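Long-range contacts in beta-lactamase/D-alanine Carboxypeptidase (Yersinia pestis, PDB 3RJU), which probably hydrolyses beta-lactams or D-alanine-ended peptides, as a member of the serine beta-lactamase and penicillin-binding protein family: residues 192-197 and 233-238; 56-61 and 307-312; 26-31 and 321-326; 66-71 and 166-171; 198-203 and 228-233. All blocks are in the same frame, centred on the assembly; numbering follows the deposited sequence.

Contact 1. Residues 192-197 and 233-238; sequences GMKNTT and PEDMQH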
# COMPACT_ATOMS: atom_id res chain seq x y z
N GLY A 192 -0.92 16.56 7.77
CA GLY A 192 -0.26 17.57 6.97
C GLY A 192 0.50 16.99 5.80
O GLY A 192 1.54 17.53 5.41
N MSE A 193 -0.01 15.90 5.24
CA MSE A 193 0.56 15.27 4.05
C MSE A 193 0.02 16.00 2.83
O MSE A 193 -0.92 15.54 2.15
CB MSE A 193 0.19 13.79 4.00
CG MSE A 193 0.78 13.00 5.19
SE MSE A 193 -0.04 11.25 5.44
CE MSE A 193 0.71 10.38 3.89
N LYS A 194 0.64 17.15 2.57
CA LYS A 194 0.10 18.14 1.65
C LYS A 194 0.30 17.75 0.21
O LYS A 194 -0.23 18.41 -0.68
CB LYS A 194 0.78 19.48 1.90
CG LYS A 194 2.29 19.36 1.75
CD LYS A 194 3.04 20.62 2.14
CE LYS A 194 4.55 20.35 2.09
NZ LYS A 194 5.34 21.53 2.56
N ASN A 195 1.07 16.69 -0.02
CA ASN A 195 1.27 16.22 -1.39
C ASN A 195 0.77 14.81 -1.63
O ASN A 195 1.22 14.14 -2.57
CB ASN A 195 2.75 16.33 -1.77
CG ASN A 195 3.17 17.74 -2.06
OD1 ASN A 195 2.52 18.42 -2.85
ND2 ASN A 195 4.22 18.21 -1.40
N THR A 196 -0.15 14.35 -0.79
CA THR A 196 -0.67 12.99 -0.89
C THR A 196 -2.10 13.06 -1.42
O THR A 196 -2.98 13.65 -0.78
CB THR A 196 -0.59 12.25 0.46
OG1 THR A 196 0.79 12.17 0.88
CG2 THR A 196 -1.17 10.82 0.37
N THR A 197 -2.31 12.51 -2.61
CA THR A 197 -3.49 12.87 -3.39
C THR A 197 -3.76 11.87 -4.51
O THR A 197 -2.86 11.15 -4.93
CB THR A 197 -3.30 14.28 -4.01
OG1 THR A 197 -4.50 14.68 -4.69
CG2 THR A 197 -2.12 14.32 -4.99
N PRO A 233 8.33 11.38 -0.36
CA PRO A 233 9.02 10.74 0.76
C PRO A 233 8.69 11.41 2.11
O PRO A 233 8.45 10.70 3.09
CB PRO A 233 10.50 10.93 0.40
CG PRO A 233 10.48 10.88 -1.14
CD PRO A 233 9.24 11.67 -1.48
N GLU A 234 8.65 12.73 2.17
CA GLU A 234 8.42 13.38 3.47
C GLU A 234 7.00 13.11 3.99
O GLU A 234 6.80 12.92 5.20
CB GLU A 234 8.75 14.89 3.41
CG GLU A 234 7.74 15.71 2.64
CD GLU A 234 8.21 17.13 2.35
OE1 GLU A 234 9.27 17.53 2.88
OE2 GLU A 234 7.50 17.84 1.61
N ASP A 235 6.01 13.08 3.09
CA ASP A 235 4.64 12.77 3.52
C ASP A 235 4.58 11.34 4.05
O ASP A 235 3.93 11.08 5.08
CB ASP A 235 3.63 12.89 2.36
CG ASP A 235 3.23 14.32 2.06
OD1 ASP A 235 3.85 15.28 2.55
OD2 ASP A 235 2.26 14.50 1.30
N MSE A 236 5.24 10.42 3.35
CA MSE A 236 5.23 9.02 3.75
C MSE A 236 5.97 8.80 5.06
O MSE A 236 5.59 7.91 5.84
CB MSE A 236 5.79 8.11 2.65
CG MSE A 236 4.94 8.12 1.38
SE MSE A 236 3.09 7.60 1.75
CE MSE A 236 3.49 5.89 2.57
N GLN A 237 7.01 9.60 5.32
CA GLN A 237 7.66 9.55 6.63
C GLN A 237 6.62 9.82 7.74
O GLN A 237 6.55 9.09 8.74
CB GLN A 237 8.79 10.57 6.75
CG GLN A 237 9.46 10.58 8.10
CD GLN A 237 10.27 11.85 8.36
OE1 GLN A 237 10.89 12.39 7.44
NE2 GLN A 237 10.26 12.32 9.60
N HIS A 238 5.84 10.87 7.57
CA HIS A 238 4.84 11.24 8.57
C HIS A 238 3.79 10.15 8.76
O HIS A 238 3.39 9.87 9.89
CB HIS A 238 4.20 12.59 8.22
CG HIS A 238 5.16 13.73 8.22
ND1 HIS A 238 6.00 14.00 9.29
CD2 HIS A 238 5.45 14.67 7.28
CE1 HIS A 238 6.75 15.05 9.01
NE2 HIS A 238 6.44 15.47 7.80
O HOH W 1 4.77 16.40 4.88
O HOH W 2 7.64 20.49 1.39
O HOH W 3 5.32 16.63 0.66
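OD2 of the Asp235 carboxylate takes two protein donors: Asn195 N reaches its syn lone pair at 2.8 Å, N-H...O angle 143°, and the hydroxyl OG1 of Thr196 donates to its anti lone pair, also at 2.8 Å. OD1 accepts from waters 1 and 3, and water 1 also lies in the plane of the His238 ring, at its edge. Asp235 CG is anti to the carbonyl carbon, beside the backbone N (chi1 -79°), and Met193 CB lies 3.5 Å from Asp235 OD2. Met193 to Thr196 form a type I beta turn, entered from helix 179-191 through a Schellman motif at Gly192. The turn offers one backbone N-H and one hydroxyl to an aspartate in the first turn of helix 233-241, where Thr232 is the N-cap and bonds Asp235 N. Thr196 OG1 is further tied to Ser231 OG, and Asn195 OD1 is held by Arg207 and Gln204. Farther out, water 3 also joins Asn195 ND2 to Glu234 OE2. Lys194 NZ stays 4.4 Å from Glu234 OE2, and water 2 spans the pair. Met193 CE also meets Met236 SE at 4.2 Å, both residues being selenomethionines that touch Met67 of helix 64-77.

Contact 2. Residues 56-61 and 307-312; sequences SLIRIA and GGFITY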
# COMPACT_ATOMS: atom_id res chain seq x y z
N SER A 56 9.82 15.26 -3.74
CA SER A 56 9.61 14.63 -5.05
C SER A 56 8.30 13.84 -5.03
O SER A 56 8.02 13.09 -4.09
CB SER A 56 10.77 13.69 -5.40
OG SER A 56 11.95 14.42 -5.69
N LEU A 57 7.48 14.02 -6.07
CA LEU A 57 6.23 13.27 -6.14
C LEU A 57 6.53 11.85 -6.59
O LEU A 57 7.35 11.62 -7.49
CB LEU A 57 5.20 13.93 -7.07
CG LEU A 57 3.74 13.65 -6.69
CD1 LEU A 57 3.39 14.36 -5.39
CD2 LEU A 57 2.77 14.06 -7.80
N ILE A 58 5.83 10.91 -5.98
CA ILE A 58 6.00 9.50 -6.31
C ILE A 58 4.62 8.85 -6.43
O ILE A 58 3.64 9.36 -5.87
CB ILE A 58 6.80 8.76 -5.22
CG1 ILE A 58 6.07 8.80 -3.87
CG2 ILE A 58 8.19 9.39 -5.07
CD1 ILE A 58 6.84 8.10 -2.73
N ARG A 59 4.54 7.74 -7.17
CA ARG A 59 3.38 6.86 -7.07
C ARG A 59 3.66 5.82 -6.00
O ARG A 59 4.66 5.08 -6.11
CB ARG A 59 3.10 6.16 -8.40
CG ARG A 59 2.86 7.11 -9.58
CD ARG A 59 2.39 6.34 -10.80
NE ARG A 59 2.33 7.14 -12.02
CZ ARG A 59 1.23 7.72 -12.50
NH1 ARG A 59 0.06 7.61 -11.86
NH2 ARG A 59 1.29 8.40 -13.63
N ILE A 60 2.83 5.74 -4.97
CA ILE A 60 3.08 4.72 -3.95
C ILE A 60 2.48 3.36 -4.34
O ILE A 60 2.71 2.36 -3.65
CB ILE A 60 2.63 5.15 -2.52
CG1 ILE A 60 1.09 5.20 -2.41
CG2 ILE A 60 3.25 6.50 -2.14
CD1 ILE A 60 0.62 5.50 -0.97
N ALA A 61 1.74 3.33 -5.44
CA ALA A 61 1.14 2.09 -5.91
C ALA A 61 0.39 1.42 -4.76
O ALA A 61 -0.33 2.10 -4.04
CB ALA A 61 2.20 1.16 -6.54
N GLY A 307 3.34 2.02 -12.84
CA GLY A 307 3.70 3.26 -13.52
C GLY A 307 5.18 3.61 -13.44
O GLY A 307 5.53 4.79 -13.41
N GLY A 308 6.04 2.60 -13.41
CA GLY A 308 7.47 2.84 -13.38
C GLY A 308 8.04 2.97 -11.97
O GLY A 308 9.26 3.15 -11.81
N PHE A 309 7.16 2.90 -10.97
CA PHE A 309 7.57 2.97 -9.56
C PHE A 309 7.49 1.60 -8.92
O PHE A 309 6.58 0.82 -9.22
CB PHE A 309 6.66 3.90 -8.75
CG PHE A 309 6.87 5.36 -9.04
CD1 PHE A 309 7.71 6.14 -8.24
CD2 PHE A 309 6.28 5.94 -10.15
CE1 PHE A 309 7.92 7.48 -8.52
CE2 PHE A 309 6.48 7.28 -10.44
CZ PHE A 309 7.31 8.05 -9.62
N ILE A 310 8.42 1.33 -8.00
CA ILE A 310 8.27 0.24 -7.05
C ILE A 310 8.45 0.77 -5.64
O ILE A 310 9.29 1.65 -5.39
CB ILE A 310 9.21 -0.96 -7.32
CG1 ILE A 310 10.68 -0.51 -7.42
CG2 ILE A 310 8.74 -1.72 -8.57
CD1 ILE A 310 11.63 -1.71 -7.47
N THR A 311 7.65 0.26 -4.70
CA THR A 311 7.68 0.74 -3.34
C THR A 311 7.64 -0.43 -2.38
O THR A 311 7.15 -1.51 -2.70
CB THR A 311 6.47 1.66 -3.02
OG1 THR A 311 5.27 1.02 -3.46
CG2 THR A 311 6.59 3.00 -3.72
N TYR A 312 8.18 -0.20 -1.19
CA TYR A 312 8.14 -1.23 -0.17
C TYR A 312 8.20 -0.56 1.19
O TYR A 312 8.97 0.40 1.40
CB TYR A 312 9.32 -2.18 -0.35
CG TYR A 312 9.40 -3.36 0.60
CD1 TYR A 312 8.33 -4.28 0.70
CD2 TYR A 312 10.53 -3.58 1.38
CE1 TYR A 312 8.41 -5.37 1.55
CE2 TYR A 312 10.62 -4.68 2.24
CZ TYR A 312 9.55 -5.57 2.32
OH TYR A 312 9.61 -6.66 3.17
O HOH W 4 4.39 7.12 -13.89
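Phe309 turns one ring face to the peptide joining Ile58 and Arg59, whose plane stands steeply to the ring: Arg59 N sits 3.5 Å above the ring plane, over its centre, while Ile58 C lies over the same face toward the rim. Both side chains cross that of Phe309 at about a right angle, Ile58 CB 3.7 Å from Phe309 CE1 and Arg59 CB 3.6 Å from Phe309 CD2. Two residues on, Thr311 OG1 donates to Ile60 O at 2.9 Å, from 50° above the carbonyl plane. Its chi1 of 48° puts OG1 between the backbone N and the carbonyl carbon, and CG2 comes to 3.7 Å from Arg59 O. Arg59 then runs extended from CG to NE, where water 4, in the guanidinium plane, accepts from NE at 2.8 Å and donates to Gly307 O at 2.6 Å. Arg59 NH2 is fixed by the carbonyls of Ser215 and Arg216. The Ala61 side chain lies about 4 Å from a bound citrate, probably from the crystallisation liquor, and near a probable SxxK motif. Strand 58-59 pairs with strand 230-231, helix 64-77 follows it, and strand 309-316 runs between strands 299-306 and 321-328 of the large sheet.

Contact 3. Residues 26-31 and 321-326; sequences MALVVI and IGVFVV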
# COMPACT_ATOMS: atom_id res chain seq x y z
N MSE A 26 16.01 6.97 -6.38
CA MSE A 26 15.55 6.31 -5.16
C MSE A 26 15.44 7.29 -4.00
O MSE A 26 16.30 8.18 -3.84
CB MSE A 26 16.52 5.19 -4.76
CG MSE A 26 16.15 4.48 -3.47
SE MSE A 26 17.34 2.99 -3.18
CE MSE A 26 17.77 3.21 -1.35
N ALA A 27 14.38 7.14 -3.20
CA ALA A 27 14.34 7.76 -1.89
C ALA A 27 14.13 6.69 -0.83
O ALA A 27 13.29 5.80 -0.99
CB ALA A 27 13.24 8.82 -1.80
N LEU A 28 14.88 6.80 0.26
CA LEU A 28 14.83 5.85 1.36
C LEU A 28 14.56 6.63 2.65
O LEU A 28 15.25 7.63 2.93
CB LEU A 28 16.17 5.10 1.48
CG LEU A 28 16.30 4.07 2.62
CD1 LEU A 28 15.45 2.83 2.37
CD2 LEU A 28 17.77 3.66 2.75
N VAL A 29 13.58 6.17 3.42
CA VAL A 29 13.20 6.82 4.67
C VAL A 29 13.27 5.77 5.75
O VAL A 29 12.58 4.74 5.68
CB VAL A 29 11.75 7.37 4.62
CG1 VAL A 29 11.36 7.97 5.97
CG2 VAL A 29 11.61 8.40 3.50
N VAL A 30 14.08 6.03 6.77
CA VAL A 30 14.25 5.10 7.88
C VAL A 30 13.85 5.79 9.17
O VAL A 30 14.36 6.87 9.49
CB VAL A 30 15.72 4.61 7.98
CG1 VAL A 30 15.90 3.64 9.16
CG2 VAL A 30 16.17 3.95 6.68
N ILE A 31 12.96 5.16 9.94
CA ILE A 31 12.61 5.65 11.26
C ILE A 31 13.04 4.60 12.25
O ILE A 31 12.66 3.44 12.12
CB ILE A 31 11.10 5.91 11.42
CG1 ILE A 31 10.64 7.02 10.47
CG2 ILE A 31 10.78 6.29 12.88
CD1 ILE A 31 9.13 7.22 10.38
N ILE A 321 10.82 0.51 14.55
CA ILE A 321 11.65 0.60 13.37
C ILE A 321 10.79 0.44 12.14
O ILE A 321 9.98 -0.50 12.06
CB ILE A 321 12.76 -0.48 13.40
CG1 ILE A 321 13.81 -0.09 14.44
CG2 ILE A 321 13.40 -0.68 11.98
CD1 ILE A 321 14.75 -1.23 14.85
N GLY A 322 10.94 1.35 11.19
CA GLY A 322 10.24 1.25 9.92
C GLY A 322 11.10 1.77 8.80
O GLY A 322 11.82 2.75 8.98
N VAL A 323 11.02 1.12 7.63
CA VAL A 323 11.73 1.57 6.45
C VAL A 323 10.76 1.65 5.29
O VAL A 323 9.99 0.72 5.04
CB VAL A 323 12.86 0.61 6.09
CG1 VAL A 323 13.53 1.09 4.82
CG2 VAL A 323 13.87 0.56 7.25
N PHE A 324 10.78 2.78 4.60
CA PHE A 324 10.02 2.95 3.36
C PHE A 324 11.01 3.26 2.24
O PHE A 324 11.90 4.10 2.40
CB PHE A 324 9.06 4.13 3.48
CG PHE A 324 8.39 4.50 2.19
CD1 PHE A 324 7.43 3.65 1.62
CD2 PHE A 324 8.69 5.68 1.53
CE1 PHE A 324 6.80 3.97 0.42
CE2 PHE A 324 8.07 6.01 0.33
CZ PHE A 324 7.12 5.15 -0.22
N VAL A 325 10.83 2.61 1.09
CA VAL A 325 11.69 2.89 -0.04
C VAL A 325 10.86 3.04 -1.29
O VAL A 325 9.83 2.39 -1.46
CB VAL A 325 12.78 1.77 -0.24
CG1 VAL A 325 12.12 0.44 -0.54
CG2 VAL A 325 13.74 2.17 -1.34
N VAL A 326 11.28 3.95 -2.16
CA VAL A 326 10.64 4.12 -3.45
C VAL A 326 11.75 4.19 -4.50
O VAL A 326 12.78 4.87 -4.31
CB VAL A 326 9.73 5.39 -3.52
CG1 VAL A 326 10.47 6.66 -3.08
CG2 VAL A 326 9.18 5.54 -4.95
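Leu28 CD1 packs 3.6 Å from Val323 CG1 and 3.9 Å from Val325 CB, reaching across from strand 25-32 to two residues of strand 321-328 on one face of the sheet. CG of Leu28 is anti to the backbone N (chi1 179°), and the CD1 branch leans over the neighbouring strand. On the same face Val30 and Val323 lie side by side, pointing the same way, their CG2 methyls 4.1 Å apart, while Met26 CG meets Val325 CG2 at 4.0 Å. Helices 6-20 and 336-349 cover this layer. The other face carries Ala27, Val29, Ile31, Phe324 and Val326. Here Ala27 CB touches Val326 CG1 at 3.7 Å, and Val29 CG2 comes to the edge of the Phe324 ring, near its plane. Helix 233-241 packs there through Pro233, Gln237 and Met240.

Between these apolar layers runs the backbone ladder. The strands are antiparallel, 172° between their directions, and six hydrogen bonds join them in three hydrogen-bonded pairs: Ala27 with Val326, Val29 with Phe324, and Ile31 with Gly322. The bond from Ile31 N to Gly322 O is 2.8 Å long and almost straight, at 176°. Val323 CA adds a CA-H...O contact to Val29 O, 3.4 Å. The backbone groups of the alternate residues point to the outer strands: Met26, Leu28 and Val30 bond strand 35-42, and Val323 and Val325 bond strand 309-316. Much of the backbone polarity is thus taken up by bonds within the sheet, and the strands turn apolar side chains to the helices on both faces of this fully buried contact.

Contact 4. Residues 66-71 and 166-171; sequences LMTSEI and LLADAL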
# COMPACT_ATOMS: atom_id res chain seq x y z
N LEU A 66 -2.94 -0.00 2.21
CA LEU A 66 -2.82 0.19 3.67
C LEU A 66 -3.66 1.37 4.14
O LEU A 66 -4.20 1.37 5.24
CB LEU A 66 -1.36 0.41 4.08
CG LEU A 66 -0.37 -0.68 3.63
CD1 LEU A 66 1.02 -0.35 4.19
CD2 LEU A 66 -0.86 -2.05 4.11
N MSE A 67 -3.75 2.39 3.30
CA MSE A 67 -4.59 3.55 3.63
C MSE A 67 -6.09 3.23 3.48
O MSE A 67 -6.90 3.70 4.26
CB MSE A 67 -4.18 4.76 2.78
CG MSE A 67 -2.75 5.20 3.09
SE MSE A 67 -2.16 6.76 2.15
CE MSE A 67 -0.25 6.67 2.63
N THR A 68 -6.45 2.44 2.48
CA THR A 68 -7.84 2.00 2.36
C THR A 68 -8.24 1.22 3.60
O THR A 68 -9.29 1.47 4.19
CB THR A 68 -8.04 1.13 1.13
OG1 THR A 68 -7.39 1.78 0.01
CG2 THR A 68 -9.53 0.94 0.83
N SER A 69 -7.41 0.28 4.03
CA SER A 69 -7.70 -0.46 5.27
C SER A 69 -7.70 0.44 6.50
O SER A 69 -8.51 0.25 7.42
CB SER A 69 -6.77 -1.66 5.43
OG SER A 69 -7.23 -2.71 4.59
N GLU A 70 -6.81 1.44 6.52
CA GLU A 70 -6.80 2.41 7.61
C GLU A 70 -8.15 3.12 7.72
O GLU A 70 -8.73 3.24 8.80
CB GLU A 70 -5.70 3.47 7.40
CG GLU A 70 -5.80 4.61 8.44
CD GLU A 70 -4.65 5.59 8.45
OE1 GLU A 70 -3.87 5.56 7.52
OE2 GLU A 70 -4.56 6.42 9.39
N ILE A 71 -8.65 3.60 6.59
CA ILE A 71 -9.95 4.25 6.55
C ILE A 71 -11.07 3.31 6.99
O ILE A 71 -11.95 3.71 7.77
CB ILE A 71 -10.22 4.87 5.16
CG1 ILE A 71 -9.25 6.04 4.95
CG2 ILE A 71 -11.68 5.35 5.03
CD1 ILE A 71 -9.23 6.58 3.54
N LEU A 166 -13.40 -1.77 -4.93
CA LEU A 166 -14.76 -1.99 -4.42
C LEU A 166 -14.85 -1.63 -2.93
O LEU A 166 -15.85 -1.09 -2.49
CB LEU A 166 -15.24 -3.43 -4.66
CG LEU A 166 -15.48 -3.80 -6.13
CD1 LEU A 166 -15.67 -5.31 -6.29
CD2 LEU A 166 -16.67 -3.04 -6.73
N LEU A 167 -13.81 -1.94 -2.16
CA LEU A 167 -13.78 -1.56 -0.76
C LEU A 167 -13.85 -0.05 -0.60
O LEU A 167 -14.63 0.48 0.21
CB LEU A 167 -12.53 -2.11 -0.07
CG LEU A 167 -12.34 -1.75 1.40
CD1 LEU A 167 -13.54 -2.18 2.26
CD2 LEU A 167 -11.04 -2.39 1.92
N ALA A 168 -13.04 0.67 -1.38
CA ALA A 168 -13.06 2.13 -1.31
C ALA A 168 -14.45 2.64 -1.65
O ALA A 168 -14.95 3.54 -0.99
CB ALA A 168 -12.03 2.75 -2.26
N ASP A 169 -15.07 2.05 -2.67
CA ASP A 169 -16.43 2.44 -3.07
C ASP A 169 -17.40 2.26 -1.89
O ASP A 169 -18.28 3.12 -1.63
CB ASP A 169 -16.95 1.58 -4.23
CG ASP A 169 -16.10 1.70 -5.50
OD1 ASP A 169 -15.32 2.67 -5.67
OD2 ASP A 169 -16.21 0.79 -6.36
N ALA A 170 -17.27 1.14 -1.19
CA ALA A 170 -18.17 0.83 -0.09
C ALA A 170 -17.97 1.82 1.05
O ALA A 170 -18.94 2.29 1.66
CB ALA A 170 -17.92 -0.61 0.39
N LEU A 171 -16.71 2.13 1.34
CA LEU A 171 -16.38 3.04 2.42
C LEU A 171 -16.93 4.44 2.14
O LEU A 171 -17.48 5.11 3.03
CB LEU A 171 -14.87 3.10 2.64
CG LEU A 171 -14.24 1.76 3.05
CD1 LEU A 171 -12.73 1.94 3.21
CD2 LEU A 171 -14.86 1.24 4.37
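Thr68 OG1 is gripped from outside the contact by Gly225 O and by Thr64 O of its own helix, with a weak further bond to Tyr179 OH, while the other branch of the side chain turns to the helix opposite. With OG1 beside the backbone N (chi1 -46°), CG2 stands anti to that nitrogen and touches Leu167, 3.8 Å from CD2 and 3.9 Å from CG. The two side chains slide past each other in opposite directions. The threonine thus divides its work, its hydroxyl taken up by polar partners outside the contact and its methyl in the apolar seam, where it also lies 4.4 Å from Ala168 CB.

One turn further, Leu171 pushes CD1 toward the first helix, 3.6 Å from Thr68 O and 4.0 Å from Ile71 CG2. No hydrogen bond passes between the segments; the interface is mainly methyl contacts, with one carbonyl. The short segments run 30° apart with axes 10.2 Å from each other, and Thr68 and Ala168 bring their CA atoms within 6.4 Å. Ser69 OG bonds Tyr164 OH of the partner helix. Leu167 is backed by Leu108 and Leu111 of helix 108-113, and Tyr179 of helix 179-191 touches both Ile71 and Ala168. Such near-parallel helix packing belongs to the helical region of the serine beta-lactamase and penicillin-binding protein fold, in which helix 64-77 probably carries the SxxK lysine, Lys65, at its start.

Contact 5. Residues 198-203 and 228-233; sequences LTPTAE and GIYSTP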
# COMPACT_ATOMS: atom_id res chain seq x y z
N LEU A 198 -5.02 11.83 -4.96
CA LEU A 198 -5.43 11.09 -6.14
C LEU A 198 -5.66 12.05 -7.30
O LEU A 198 -5.94 11.64 -8.42
CB LEU A 198 -6.73 10.33 -5.87
CG LEU A 198 -6.64 9.21 -4.84
CD1 LEU A 198 -8.01 8.89 -4.24
CD2 LEU A 198 -5.97 7.96 -5.44
N THR A 199 -5.54 13.34 -7.02
CA THR A 199 -5.83 14.36 -8.01
C THR A 199 -4.75 15.45 -8.00
O THR A 199 -4.98 16.59 -7.59
CB THR A 199 -7.22 15.00 -7.73
OG1 THR A 199 -7.23 15.54 -6.40
CG2 THR A 199 -8.33 13.94 -7.82
N PRO A 200 -3.54 15.09 -8.46
CA PRO A 200 -2.44 16.06 -8.40
C PRO A 200 -2.65 17.28 -9.29
O PRO A 200 -3.27 17.21 -10.35
CB PRO A 200 -1.23 15.25 -8.88
CG PRO A 200 -1.82 14.16 -9.72
CD PRO A 200 -3.13 13.81 -9.06
N THR A 201 -2.13 18.41 -8.83
CA THR A 201 -2.11 19.63 -9.63
C THR A 201 -0.96 19.59 -10.62
O THR A 201 -0.10 18.70 -10.57
CB THR A 201 -1.90 20.84 -8.74
OG1 THR A 201 -0.61 20.74 -8.12
CG2 THR A 201 -2.99 20.93 -7.68
N ALA A 202 -0.92 20.58 -11.51
CA ALA A 202 0.22 20.70 -12.43
C ALA A 202 1.53 20.89 -11.67
O ALA A 202 2.56 20.32 -12.04
CB ALA A 202 -0.01 21.88 -13.40
N GLU A 203 1.49 21.69 -10.60
CA GLU A 203 2.68 21.96 -9.79
C GLU A 203 3.17 20.67 -9.13
O GLU A 203 4.38 20.47 -8.96
CB GLU A 203 2.38 23.04 -8.74
CG GLU A 203 3.60 23.52 -7.96
CD GLU A 203 3.99 22.56 -6.84
OE1 GLU A 203 3.09 21.85 -6.33
OE2 GLU A 203 5.19 22.54 -6.48
N GLY A 228 -3.84 4.07 -6.52
CA GLY A 228 -3.67 5.34 -7.22
C GLY A 228 -2.94 6.47 -6.51
O GLY A 228 -2.68 7.51 -7.11
N ILE A 229 -2.65 6.31 -5.22
CA ILE A 229 -2.22 7.47 -4.43
C ILE A 229 -0.82 7.96 -4.82
O ILE A 229 0.12 7.19 -4.95
CB ILE A 229 -2.33 7.20 -2.89
CG1 ILE A 229 -3.80 7.05 -2.48
CG2 ILE A 229 -1.64 8.32 -2.08
CD1 ILE A 229 -3.98 6.66 -1.02
N TYR A 230 -0.71 9.26 -5.06
CA TYR A 230 0.58 9.93 -5.17
C TYR A 230 0.98 10.45 -3.80
O TYR A 230 0.12 10.86 -3.02
CB TYR A 230 0.50 11.12 -6.10
CG TYR A 230 0.08 10.87 -7.53
CD1 TYR A 230 1.04 10.71 -8.54
CD2 TYR A 230 -1.26 10.86 -7.89
CE1 TYR A 230 0.67 10.52 -9.85
CE2 TYR A 230 -1.64 10.67 -9.23
CZ TYR A 230 -0.67 10.52 -10.20
OH TYR A 230 -1.04 10.34 -11.52
N SER A 231 2.27 10.46 -3.52
CA SER A 231 2.75 11.05 -2.27
C SER A 231 4.16 11.60 -2.45
O SER A 231 4.61 11.84 -3.59
CB SER A 231 2.67 10.02 -1.13
OG SER A 231 2.88 10.62 0.13
N THR A 232 4.87 11.79 -1.34
CA THR A 232 6.28 12.19 -1.40
C THR A 232 7.00 11.45 -0.29
O THR A 232 6.35 10.95 0.65
CB THR A 232 6.45 13.69 -1.13
OG1 THR A 232 5.91 13.98 0.18
CG2 THR A 232 5.73 14.55 -2.20
N PRO A 233 8.33 11.38 -0.36
CA PRO A 233 9.02 10.74 0.76
C PRO A 233 8.69 11.41 2.11
O PRO A 233 8.45 10.70 3.09
CB PRO A 233 10.50 10.93 0.40
CG PRO A 233 10.48 10.88 -1.14
CD PRO A 233 9.24 11.67 -1.48
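Pro200 and Tyr230 make the CH-pi interaction of this contact: Pro200 CG lies over one ring face, 3.9 Å from the ring centroid and 25° off the normal, displaced toward the rim. Pro200 CD closes on the same corner, 3.5 Å from Tyr230 CE2. The pyrrolidine and tyrosine side chains cross at about a right angle. With CG anti to the carbonyl carbon (chi1 -60°), the Tyr230 ring is carried toward Pro200, and Leu198 O lies at the ring edge near its plane, 4.5 Å from CE2.

The remaining apolar touches belong to Leu198, whose CD2 methyl presses on backbone as much as on side chain. It lies 3.5 Å from Gly228 C and 3.7 Å from Ile229 N, with Ile229 CG1 at 3.8 Å. Because Gly228 has no side chain on this side, the methyl can lie directly against the main chain.

Polar bonds do not cross between the segments, and the groups are steadied from elsewhere. Tyr230 OH bonds Gly218 O; Gly228 O takes the hydroxyl of Thr220, whose backbone also pairs with Leu198. A disulfide, Cys205 to Cys217, ties together the chain that runs between the two segments. Further along each segment, Thr201 and Thr232 stand as N-caps of helices 202-205 and 233-241. Tyr230 pairs through its backbone with Thr197, strand 230-231 lies antiparallel to strand 58-59, and both Leu198 and Ile229 rest on Leu183 of helix 179-191.

From the N terminus, strand 25-32 opens contact 3, which closes only near the C-terminal end at strand 321-328 and encloses the other four. Contact 2 opens next, at 56-61, and closes at 307-312, on the strand beside 321-328. Within it lie two loops in series: contact 4 shuts first, between helices 64-77 and 162-175, and contact 1 then spans 192-238 with contact 5 inside, the two sharing Pro233. None of these loops cross. Strands 58-59 and 230-231 join contacts 2 and 5, Pro233 meets Ala27 of contact 3, and Met67 of contact 4 touches contacts 1, 2 and 5, linking the helical region to the parts that pack on the large sheet.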